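Local atomic coordinates of putative ABC transporter, ATP-binding protein ComA (Streptococcus mutans, PDB entry 3K8U), a protein that is a putative ATP-binding ABC transporter protein, represented here by its C39 family peptidase domain, a member of the papain-like clan CA. Residues 18-29 with 54-63; 80-90 with 127-138. All coordinates share one frame; numbering follows the deposited sequence.

Interaction 1 (18-29 with 54-63); sequences GPAVLASVAKHY and IVEAAKKLGF
L22 is the main bump of this contact, and it fills a hollow walled by A57 and A58 on helix 51-60 and L61 just past its end. CG of L22 stands anti to the backbone N (chi1 180°), which throws the fork of the side chain at the other helix. CD2 of L22 presses on CB of A57 at 3.5 Å, tight for two carbons, while CD1 of L22 rests on CB of A58 at 3.9 Å. Two alanines suit this wall because their short methyls make a shallow socket for a branched leucine. L61 meets L22 tip to tip and closes the socket on the C-terminal side. At the other end I54 is the bump: its CD1 lies 4.1 Å from the CA of G18, where the absence of a side chain lets it approach the backbone, and also touches CG2 of V21, the two side chains crossing at about a right angle. Past the helix end, G62 has positive phi in a Schellman motif, and the chain then brings F63 back. The CZ of F63 lies 4.0 Å from the CA of A26, and its CE1 meets CD2 of Y29 at 3.7 Å, the two ring planes inclined at 49°. This is apolar packing of two helices crossing at -36°, completed by Y29 past the first and F63 opening strand 63-69, in a papain-like C39 peptidase domain.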
loop_
_atom_site.group_PDB
_atom_site.type_symbol
_atom_site.label_atom_id
_atom_site.label_comp_id
_atom_site.label_asym_id
_atom_site.label_seq_id
_atom_site.Cartn_x
_atom_site.Cartn_y
_atom_site.Cartn_z
ATOM N N GLY A 18 7.711 0.294 0.362
ATOM C CA GLY A 18 7.057 1.565 0.078
ATOM C C GLY A 18 7.011 1.836 -1.416
ATOM O O GLY A 18 5.946 2.131 -1.972
ATOM N N PRO A 19 8.173 1.815 -2.086
ATOM C CA PRO A 19 8.224 2.051 -3.530
ATOM C C PRO A 19 7.314 1.061 -4.264
ATOM O O PRO A 19 6.633 1.430 -5.219
ATOM C CB PRO A 19 9.695 1.795 -3.855
ATOM C CG PRO A 19 10.386 2.308 -2.651
ATOM C CD PRO A 19 9.531 1.794 -1.510
ATOM N N ALA A 20 7.283 -0.185 -3.790
ATOM C CA ALA A 20 6.460 -1.228 -4.405
ATOM C C ALA A 20 4.958 -0.963 -4.349
ATOM O O ALA A 20 4.277 -1.097 -5.368
ATOM C CB ALA A 20 6.782 -2.591 -3.805
ATOM N N VAL A 21 4.425 -0.614 -3.176
ATOM C CA VAL A 21 2.987 -0.340 -3.089
ATOM C C VAL A 21 2.610 0.893 -3.905
ATOM O O VAL A 21 1.556 0.917 -4.536
ATOM C CB VAL A 21 2.458 -0.210 -1.621
ATOM C CG1 VAL A 21 2.666 -1.524 -0.882
ATOM C CG2 VAL A 21 3.122 0.946 -0.886
ATOM N N LEU A 22 3.485 1.897 -3.929
ATOM C CA LEU A 22 3.214 3.104 -4.701
ATOM C C LEU A 22 3.190 2.766 -6.193
ATOM O O LEU A 22 2.297 3.206 -6.919
ATOM C CB LEU A 22 4.249 4.194 -4.405
ATOM C CG LEU A 22 4.084 5.521 -5.161
ATOM C CD1 LEU A 22 2.681 6.083 -4.962
ATOM C CD2 LEU A 22 5.131 6.516 -4.689
ATOM N N ALA A 23 4.152 1.961 -6.639
ATOM C CA ALA A 23 4.214 1.549 -8.042
ATOM C C ALA A 23 2.961 0.750 -8.410
ATOM O O ALA A 23 2.416 0.894 -9.510
ATOM C CB ALA A 23 5.470 0.712 -8.299
ATOM N N SER A 24 2.494 -0.069 -7.471
ATOM C CA SER A 24 1.305 -0.891 -7.682
ATOM C C SER A 24 0.061 -0.044 -7.932
ATOM O O SER A 24 -0.671 -0.274 -8.902
ATOM C CB SER A 24 1.070 -1.811 -6.480
ATOM O OG SER A 24 2.168 -2.682 -6.274
ATOM N N VAL A 25 -0.178 0.929 -7.058
ATOM C CA VAL A 25 -1.335 1.811 -7.187
ATOM C C VAL A 25 -1.231 2.643 -8.463
ATOM O O VAL A 25 -2.202 2.764 -9.214
ATOM C CB VAL A 25 -1.482 2.738 -5.961
ATOM C CG1 VAL A 25 -2.587 3.765 -6.194
ATOM C CG2 VAL A 25 -1.803 1.905 -4.721
ATOM N N ALA A 26 -0.042 3.182 -8.722
ATOM C CA ALA A 26 0.181 3.988 -9.919
ATOM C C ALA A 26 -0.138 3.180 -11.178
ATOM O O ALA A 26 -0.732 3.703 -12.125
ATOM C CB ALA A 26 1.620 4.496 -9.956
ATOM N N LYS A 27 0.228 1.900 -11.166
ATOM C CA LYS A 27 -0.012 1.004 -12.293
ATOM C C LYS A 27 -1.509 0.799 -12.528
ATOM O O LYS A 27 -1.947 0.620 -13.666
ATOM C CB LYS A 27 0.686 -0.341 -12.066
ATOM C CG LYS A 27 0.778 -1.207 -13.311
ATOM C CD LYS A 27 1.683 -2.410 -13.099
ATOM C CE LYS A 27 1.866 -3.183 -14.399
ATOM N NZ LYS A 27 2.814 -4.324 -14.260
ATOM N N HIS A 28 -2.288 0.820 -11.447
ATOM C CA HIS A 28 -3.736 0.664 -11.545
ATOM C C HIS A 28 -4.312 1.826 -12.355
ATOM O O HIS A 28 -5.232 1.643 -13.152
ATOM C CB HIS A 28 -4.376 0.636 -10.152
ATOM C CG HIS A 28 -5.873 0.688 -10.175
ATOM N ND1 HIS A 28 -6.579 1.850 -9.950
ATOM C CD2 HIS A 28 -6.796 -0.272 -10.412
ATOM C CE1 HIS A 28 -7.873 1.602 -10.048
ATOM N NE2 HIS A 28 -8.032 0.322 -10.328
ATOM N N TYR A 29 -3.741 3.012 -12.159
ATOM C CA TYR A 29 -4.181 4.208 -12.864
ATOM C C TYR A 29 -3.475 4.431 -14.207
ATOM O O TYR A 29 -3.461 5.545 -14.734
ATOM C CB TYR A 29 -4.042 5.434 -11.960
ATOM C CG TYR A 29 -4.963 5.396 -10.760
ATOM C CD1 TYR A 29 -6.348 5.439 -10.921
ATOM C CD2 TYR A 29 -4.452 5.309 -9.465
ATOM C CE1 TYR A 29 -7.202 5.398 -9.823
ATOM C CE2 TYR A 29 -5.300 5.266 -8.359
ATOM C CZ TYR A 29 -6.672 5.311 -8.546
ATOM O OH TYR A 29 -7.515 5.266 -7.460
ATOM N N ILE A 54 5.980 8.139 1.110
ATOM C CA ILE A 54 5.048 7.614 0.115
ATOM C C ILE A 54 4.165 8.752 -0.406
ATOM O O ILE A 54 3.992 8.920 -1.619
ATOM C CB ILE A 54 4.151 6.496 0.710
ATOM C CG1 ILE A 54 4.981 5.244 0.994
ATOM C CG2 ILE A 54 3.005 6.168 -0.240
ATOM C CD1 ILE A 54 4.183 4.112 1.618
ATOM N N VAL A 55 3.640 9.547 0.521
ATOM C CA VAL A 55 2.777 10.675 0.187
ATOM C C VAL A 55 3.494 11.713 -0.677
ATOM O O VAL A 55 2.951 12.165 -1.687
ATOM C CB VAL A 55 2.219 11.345 1.465
ATOM C CG1 VAL A 55 1.504 12.645 1.125
ATOM C CG2 VAL A 55 1.260 10.398 2.171
ATOM N N GLU A 56 4.715 12.073 -0.285
ATOM C CA GLU A 56 5.504 13.053 -1.028
ATOM C C GLU A 56 5.772 12.588 -2.453
ATOM O O GLU A 56 5.642 13.365 -3.402
ATOM C CB GLU A 56 6.834 13.332 -0.321
ATOM C CG GLU A 56 6.693 14.068 1.004
ATOM C CD GLU A 56 8.030 14.361 1.667
ATOM O OE1 GLU A 56 8.917 13.477 1.665
ATOM O OE2 GLU A 56 8.188 15.481 2.198
ATOM N N ALA A 57 6.134 11.316 -2.597
ATOM C CA ALA A 57 6.413 10.742 -3.908
ATOM C C ALA A 57 5.159 10.752 -4.776
ATOM O O ALA A 57 5.204 11.165 -5.935
ATOM C CB ALA A 57 6.952 9.328 -3.763
ATOM N N ALA A 58 4.036 10.329 -4.199
ATOM C CA ALA A 58 2.764 10.291 -4.914
ATOM C C ALA A 58 2.373 11.675 -5.439
ATOM O O ALA A 58 1.873 11.798 -6.559
ATOM C CB ALA A 58 1.670 9.743 -4.011
ATOM N N LYS A 59 2.603 12.707 -4.627
ATOM C CA LYS A 59 2.284 14.083 -5.010
ATOM C C LYS A 59 3.166 14.553 -6.165
ATOM O O LYS A 59 2.714 15.295 -7.038
ATOM C CB LYS A 59 2.430 15.029 -3.814
ATOM C CG LYS A 59 1.322 14.906 -2.775
ATOM C CD LYS A 59 1.489 15.935 -1.664
ATOM C CE LYS A 59 0.361 15.854 -0.640
ATOM N NZ LYS A 59 -0.977 16.188 -1.218
ATOM N N LYS A 60 4.425 14.121 -6.164
ATOM C CA LYS A 60 5.363 14.473 -7.226
ATOM C C LYS A 60 4.953 13.767 -8.517
ATOM O O LYS A 60 5.301 14.206 -9.611
ATOM C CB LYS A 60 6.791 14.062 -6.853
ATOM C CG LYS A 60 7.394 14.809 -5.673
ATOM C CD LYS A 60 8.768 14.246 -5.344
ATOM C CE LYS A 60 9.381 14.905 -4.119
ATOM N NZ LYS A 60 10.683 14.266 -3.754
ATOM N N LEU A 61 4.227 12.660 -8.378
ATOM C CA LEU A 61 3.759 11.894 -9.526
ATOM C C LEU A 61 2.458 12.463 -10.089
ATOM O O LEU A 61 1.933 11.956 -11.080
ATOM C CB LEU A 61 3.551 10.428 -9.149
ATOM C CG LEU A 61 4.758 9.600 -8.703
ATOM C CD1 LEU A 61 4.292 8.201 -8.339
ATOM C CD2 LEU A 61 5.806 9.546 -9.804
ATOM N N GLY A 62 1.937 13.502 -9.443
ATOM C CA GLY A 62 0.704 14.124 -9.894
ATOM C C GLY A 62 -0.558 13.503 -9.323
ATOM O O GLY A 62 -1.623 13.580 -9.933
ATOM N N PHE A 63 -0.442 12.870 -8.159
ATOM C CA PHE A 63 -1.593 12.247 -7.515
ATOM C C PHE A 63 -2.082 13.076 -6.340
ATOM O O PHE A 63 -1.287 13.682 -5.621
ATOM C CB PHE A 63 -1.246 10.844 -6.999
ATOM C CG PHE A 63 -1.143 9.802 -8.072
ATOM C CD1 PHE A 63 -2.283 9.172 -8.556
ATOM C CD2 PHE A 63 0.094 9.440 -8.590
ATOM C CE1 PHE A 63 -2.192 8.193 -9.542
ATOM C CE2 PHE A 63 0.196 8.464 -9.575
ATOM C CZ PHE A 63 -0.949 7.839 -10.053
#

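Interaction 2 (80-90 with 127-138); sequences LTYPFIVHVIK and FQSEWTGLAIFL
V86 pairs with A135 but V88 with W131, so the register slips by two, a beta bulge that coincides with the corner at G133. Before it, I85 and I136 form an antiparallel hydrogen-bonded pair, with I136 N giving a bond of 2.7 Å to I85 O; beyond it, I89 N donates to E130 O (2.8 Å). At the slip, L134 O accepts from H87 N and from W131 NE1, which arrive from opposite faces of its carbonyl plane. The indole bond, W131 NE1 to L134 O at 2.9 Å, lies near the ring plane and ties W131 across the corner, where G133 accommodates positive phi. T132 OG1 accepts from L134 N in an ST turn, and CG2 of T132 sits over the imidazole face of H87, whose NE2 donates to L94 O. On the face that carries V86 and V88, CG2 of V86 meets the edge of the F127 ring; the two beta-branched valines suit a strand and pack on F127. At the far end F84 takes chi1 59°, which brings its ring face against F137, CZ of F137 over its centre, in an offset stack, centroids 4.4 Å apart. K90 NZ reaches E130 OE1 at 2.9 Å in a salt bridge whose hydrogen bond is weak, and E130 OE2 is bonded to Y98 OH. Such bulged pairing joins neighbouring antiparallel strands in the sheet of this papain-like C39 peptidase domain.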
loop_
_atom_site.group_PDB
_atom_site.type_symbol
_atom_site.label_atom_id
_atom_site.label_comp_id
_atom_site.label_asym_id
_atom_site.label_seq_id
_atom_site.Cartn_x
_atom_site.Cartn_y
_atom_site.Cartn_z
ATOM N N LEU A 80 -16.564 2.880 -0.638
ATOM C CA LEU A 80 -15.111 2.907 -0.478
ATOM C C LEU A 80 -14.408 2.730 -1.825
ATOM O O LEU A 80 -14.785 1.872 -2.622
ATOM C CB LEU A 80 -14.663 1.810 0.493
ATOM C CG LEU A 80 -13.181 1.771 0.875
ATOM C CD1 LEU A 80 -12.767 3.091 1.501
ATOM C CD2 LEU A 80 -12.931 0.624 1.839
ATOM N N THR A 81 -13.418 3.575 -2.091
ATOM C CA THR A 81 -12.681 3.494 -3.345
ATOM C C THR A 81 -11.397 2.700 -3.193
ATOM O O THR A 81 -10.547 3.025 -2.363
ATOM C CB THR A 81 -12.329 4.889 -3.901
ATOM O OG1 THR A 81 -11.536 5.603 -2.944
ATOM C CG2 THR A 81 -13.593 5.676 -4.215
ATOM N N TYR A 82 -11.286 1.639 -3.983
ATOM C CA TYR A 82 -10.110 0.781 -3.995
ATOM C C TYR A 82 -9.361 1.088 -5.288
ATOM O O TYR A 82 -9.960 1.545 -6.262
ATOM C CB TYR A 82 -10.522 -0.692 -3.991
ATOM C CG TYR A 82 -11.228 -1.159 -2.741
ATOM C CD1 TYR A 82 -10.505 -1.541 -1.610
ATOM C CD2 TYR A 82 -12.618 -1.265 -2.701
ATOM C CE1 TYR A 82 -11.150 -2.023 -0.470
ATOM C CE2 TYR A 82 -13.273 -1.744 -1.567
ATOM C CZ TYR A 82 -12.535 -2.122 -0.460
ATOM O OH TYR A 82 -13.177 -2.611 0.651
ATOM N N PRO A 83 -8.040 0.855 -5.315
ATOM C CA PRO A 83 -7.235 0.328 -4.212
ATOM C C PRO A 83 -6.612 1.452 -3.392
ATOM O O PRO A 83 -6.668 2.621 -3.780
ATOM C CB PRO A 83 -6.155 -0.452 -4.954
ATOM C CG PRO A 83 -5.857 0.473 -6.108
ATOM C CD PRO A 83 -7.243 0.928 -6.558
ATOM N N PHE A 84 -6.081 1.105 -2.224
ATOM C CA PHE A 84 -5.396 2.081 -1.386
ATOM C C PHE A 84 -4.269 1.404 -0.614
ATOM O O PHE A 84 -4.132 0.178 -0.646
ATOM C CB PHE A 84 -6.357 2.863 -0.477
ATOM C CG PHE A 84 -7.159 2.014 0.458
ATOM C CD1 PHE A 84 -6.724 1.790 1.762
ATOM C CD2 PHE A 84 -8.376 1.471 0.053
ATOM C CE1 PHE A 84 -7.489 1.041 2.647
ATOM C CE2 PHE A 84 -9.149 0.721 0.930
ATOM C CZ PHE A 84 -8.706 0.505 2.229
ATOM N N ILE A 85 -3.446 2.204 0.049
ATOM C CA ILE A 85 -2.297 1.694 0.789
ATOM C C ILE A 85 -2.515 1.697 2.297
ATOM O O ILE A 85 -3.140 2.606 2.828
ATOM C CB ILE A 85 -1.054 2.544 0.450
ATOM C CG1 ILE A 85 -0.753 2.438 -1.050
ATOM C CG2 ILE A 85 0.153 2.118 1.287
ATOM C CD1 ILE A 85 0.208 3.492 -1.566
ATOM N N VAL A 86 -2.024 0.659 2.975
ATOM C CA VAL A 86 -2.130 0.573 4.433
ATOM C C VAL A 86 -0.792 0.213 5.058
ATOM O O VAL A 86 0.030 -0.476 4.445
ATOM C CB VAL A 86 -3.195 -0.462 4.909
ATOM C CG1 VAL A 86 -4.594 0.011 4.539
ATOM C CG2 VAL A 86 -2.916 -1.847 4.323
ATOM N N HIS A 87 -0.579 0.691 6.280
ATOM C CA HIS A 87 0.646 0.423 7.024
ATOM C C HIS A 87 0.372 -0.756 7.953
ATOM O O HIS A 87 -0.564 -0.719 8.764
ATOM C CB HIS A 87 1.040 1.665 7.837
ATOM C CG HIS A 87 2.344 1.537 8.565
ATOM N ND1 HIS A 87 2.660 2.311 9.662
ATOM C CD2 HIS A 87 3.411 0.729 8.357
ATOM C CE1 HIS A 87 3.863 1.984 10.098
ATOM N NE2 HIS A 87 4.340 1.027 9.325
ATOM N N VAL A 88 1.166 -1.814 7.816
ATOM C CA VAL A 88 0.993 -3.006 8.646
ATOM C C VAL A 88 2.293 -3.386 9.329
ATOM O O VAL A 88 3.367 -3.291 8.729
ATOM C CB VAL A 88 0.485 -4.217 7.823
ATOM C CG1 VAL A 88 -0.922 -3.951 7.304
ATOM C CG2 VAL A 88 1.433 -4.504 6.650
ATOM N N ILE A 89 2.199 -3.777 10.597
ATOM C CA ILE A 89 3.378 -4.182 11.356
ATOM C C ILE A 89 3.500 -5.701 11.246
ATOM O O ILE A 89 2.582 -6.432 11.607
ATOM C CB ILE A 89 3.259 -3.801 12.859
ATOM C CG1 ILE A 89 2.910 -2.320 13.011
ATOM C CG2 ILE A 89 4.562 -4.128 13.594
ATOM C CD1 ILE A 89 3.977 -1.357 12.507
ATOM N N LYS A 90 4.613 -6.169 10.695
ATOM C CA LYS A 90 4.829 -7.604 10.548
ATOM C C LYS A 90 6.122 -7.984 11.246
ATOM O O LYS A 90 7.213 -7.756 10.721
ATOM C CB LYS A 90 4.879 -7.992 9.070
ATOM C CG LYS A 90 3.587 -7.715 8.322
ATOM C CD LYS A 90 3.609 -8.314 6.929
ATOM C CE LYS A 90 3.686 -9.829 6.975
ATOM N NZ LYS A 90 2.525 -10.437 7.678
ATOM N N PHE A 127 -5.748 -9.229 9.464
ATOM C CA PHE A 127 -5.424 -7.888 8.996
ATOM C C PHE A 127 -5.535 -6.867 10.132
ATOM O O PHE A 127 -4.644 -6.042 10.328
ATOM C CB PHE A 127 -6.350 -7.493 7.853
ATOM C CG PHE A 127 -6.069 -6.131 7.297
ATOM C CD1 PHE A 127 -5.020 -5.937 6.407
ATOM C CD2 PHE A 127 -6.852 -5.042 7.663
ATOM C CE1 PHE A 127 -4.753 -4.672 5.888
ATOM C CE2 PHE A 127 -6.594 -3.779 7.152
ATOM C CZ PHE A 127 -5.543 -3.592 6.263
ATOM N N GLN A 128 -6.643 -6.926 10.863
ATOM C CA GLN A 128 -6.883 -6.022 11.991
ATOM C C GLN A 128 -5.737 -6.087 13.011
ATOM O O GLN A 128 -5.360 -5.072 13.602
ATOM C CB GLN A 128 -8.217 -6.386 12.651
ATOM C CG GLN A 128 -8.660 -5.457 13.774
ATOM C CD GLN A 128 -10.070 -5.768 14.241
ATOM O OE1 GLN A 128 -10.937 -4.895 14.250
ATOM N NE2 GLN A 128 -10.312 -7.019 14.608
ATOM N N SER A 129 -5.159 -7.275 13.191
ATOM C CA SER A 129 -4.054 -7.449 14.133
ATOM C C SER A 129 -2.754 -6.762 13.698
ATOM O O SER A 129 -1.992 -6.296 14.540
ATOM C CB SER A 129 -3.786 -8.938 14.387
ATOM O OG SER A 129 -4.918 -9.574 14.958
ATOM N N GLU A 130 -2.510 -6.689 12.390
ATOM C CA GLU A 130 -1.288 -6.075 11.855
ATOM C C GLU A 130 -1.403 -4.588 11.506
ATOM O O GLU A 130 -0.422 -3.848 11.573
ATOM C CB GLU A 130 -0.848 -6.804 10.575
ATOM C CG GLU A 130 -0.623 -8.302 10.705
ATOM C CD GLU A 130 -0.265 -8.963 9.374
ATOM O OE1 GLU A 130 0.168 -10.133 9.400
ATOM O OE2 GLU A 130 -0.419 -8.325 8.306
ATOM N N TRP A 131 -2.598 -4.171 11.099
ATOM C CA TRP A 131 -2.865 -2.792 10.669
ATOM C C TRP A 131 -2.773 -1.717 11.755
ATOM O O TRP A 131 -3.389 -1.833 12.821
ATOM C CB TRP A 131 -4.244 -2.755 10.000
ATOM C CG TRP A 131 -4.628 -1.472 9.305
ATOM C CD1 TRP A 131 -3.810 -0.626 8.607
ATOM C CD2 TRP A 131 -5.950 -0.954 9.170
ATOM N NE1 TRP A 131 -4.551 0.383 8.031
ATOM C CE2 TRP A 131 -5.868 0.202 8.364
ATOM C CE3 TRP A 131 -7.204 -1.363 9.649
ATOM C CZ2 TRP A 131 -6.995 0.955 8.024
ATOM C CZ3 TRP A 131 -8.322 -0.617 9.308
ATOM C CH2 TRP A 131 -8.209 0.532 8.500
ATOM N N THR A 132 -2.009 -0.663 11.474
ATOM C CA THR A 132 -1.854 0.450 12.408
ATOM C C THR A 132 -3.065 1.376 12.340
ATOM O O THR A 132 -3.228 2.251 13.188
ATOM C CB THR A 132 -0.617 1.321 12.084
ATOM O OG1 THR A 132 -0.801 1.962 10.813
ATOM C CG2 THR A 132 0.658 0.479 12.057
ATOM N N GLY A 133 -3.902 1.178 11.325
ATOM C CA GLY A 133 -5.058 2.031 11.130
ATOM C C GLY A 133 -4.778 3.077 10.058
ATOM O O GLY A 133 -5.701 3.702 9.538
ATOM N N LEU A 134 -3.504 3.266 9.717
ATOM C CA LEU A 134 -3.127 4.243 8.703
ATOM C C LEU A 134 -3.463 3.763 7.300
ATOM O O LEU A 134 -3.105 2.647 6.909
ATOM C CB LEU A 134 -1.631 4.577 8.779
ATOM C CG LEU A 134 -1.152 5.605 7.741
ATOM C CD1 LEU A 134 -1.721 6.977 8.068
ATOM C CD2 LEU A 134 0.364 5.663 7.708
ATOM N N ALA A 135 -4.166 4.611 6.554
ATOM C CA ALA A 135 -4.544 4.308 5.177
ATOM C C ALA A 135 -4.201 5.518 4.317
ATOM O O ALA A 135 -4.439 6.658 4.715
ATOM C CB ALA A 135 -6.037 4.001 5.081
ATOM N N ILE A 136 -3.594 5.264 3.164
ATOM C CA ILE A 136 -3.219 6.328 2.242
ATOM C C ILE A 136 -3.989 6.118 0.951
ATOM O O ILE A 136 -3.887 5.065 0.317
ATOM C CB ILE A 136 -1.693 6.329 1.959
ATOM C CG1 ILE A 136 -0.921 6.532 3.267
ATOM C CG2 ILE A 136 -1.335 7.443 0.959
ATOM C CD1 ILE A 136 0.572 6.282 3.158
ATOM N N PHE A 137 -4.792 7.119 0.597
ATOM C CA PHE A 137 -5.602 7.095 -0.614
ATOM C C PHE A 137 -4.995 8.019 -1.664
ATOM O O PHE A 137 -4.590 9.143 -1.352
ATOM C CB PHE A 137 -7.039 7.534 -0.299
ATOM C CG PHE A 137 -7.807 6.547 0.542
ATOM C CD1 PHE A 137 -8.669 5.632 -0.053
ATOM C CD2 PHE A 137 -7.649 6.515 1.923
ATOM C CE1 PHE A 137 -9.357 4.696 0.711
ATOM C CE2 PHE A 137 -8.334 5.582 2.699
ATOM C CZ PHE A 137 -9.188 4.667 2.091
ATOM N N LEU A 138 -4.921 7.535 -2.902
ATOM C CA LEU A 138 -4.361 8.313 -4.004
ATOM C C LEU A 138 -5.368 8.409 -5.144
ATOM O O LEU A 138 -6.137 7.479 -5.385
ATOM C CB LEU A 138 -3.082 7.660 -4.534
ATOM C CG LEU A 138 -2.014 7.172 -3.556
ATOM C CD1 LEU A 138 -0.852 6.596 -4.341
ATOM C CD2 LEU A 138 -1.541 8.299 -2.663
HETATM O O HOH W 1 -5.711 5.066 -3.860
#

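In the fold
Interaction 1 closes before interaction 2 opens along the chain, and their centres lie about 15 Å apart within one C39 peptidase domain. Interaction 1 pairs helices 17-28 and 51-60; interaction 2 pairs strands 84-90 and 134-140, neighbours inside a six-stranded antiparallel sheet. L138 joins the two: its CD1 lies 3.6 Å from L22 CD1, and its CD2 lies 3.8 Å from A58 CB, so this one side chain touches both helices. I85 adds contacts with V21 and I54. The F63 of interaction 1 begins strand 63-69, which flanks 134-140 on the side away from 84-90. Helix pair and sheet therefore share one apolar core.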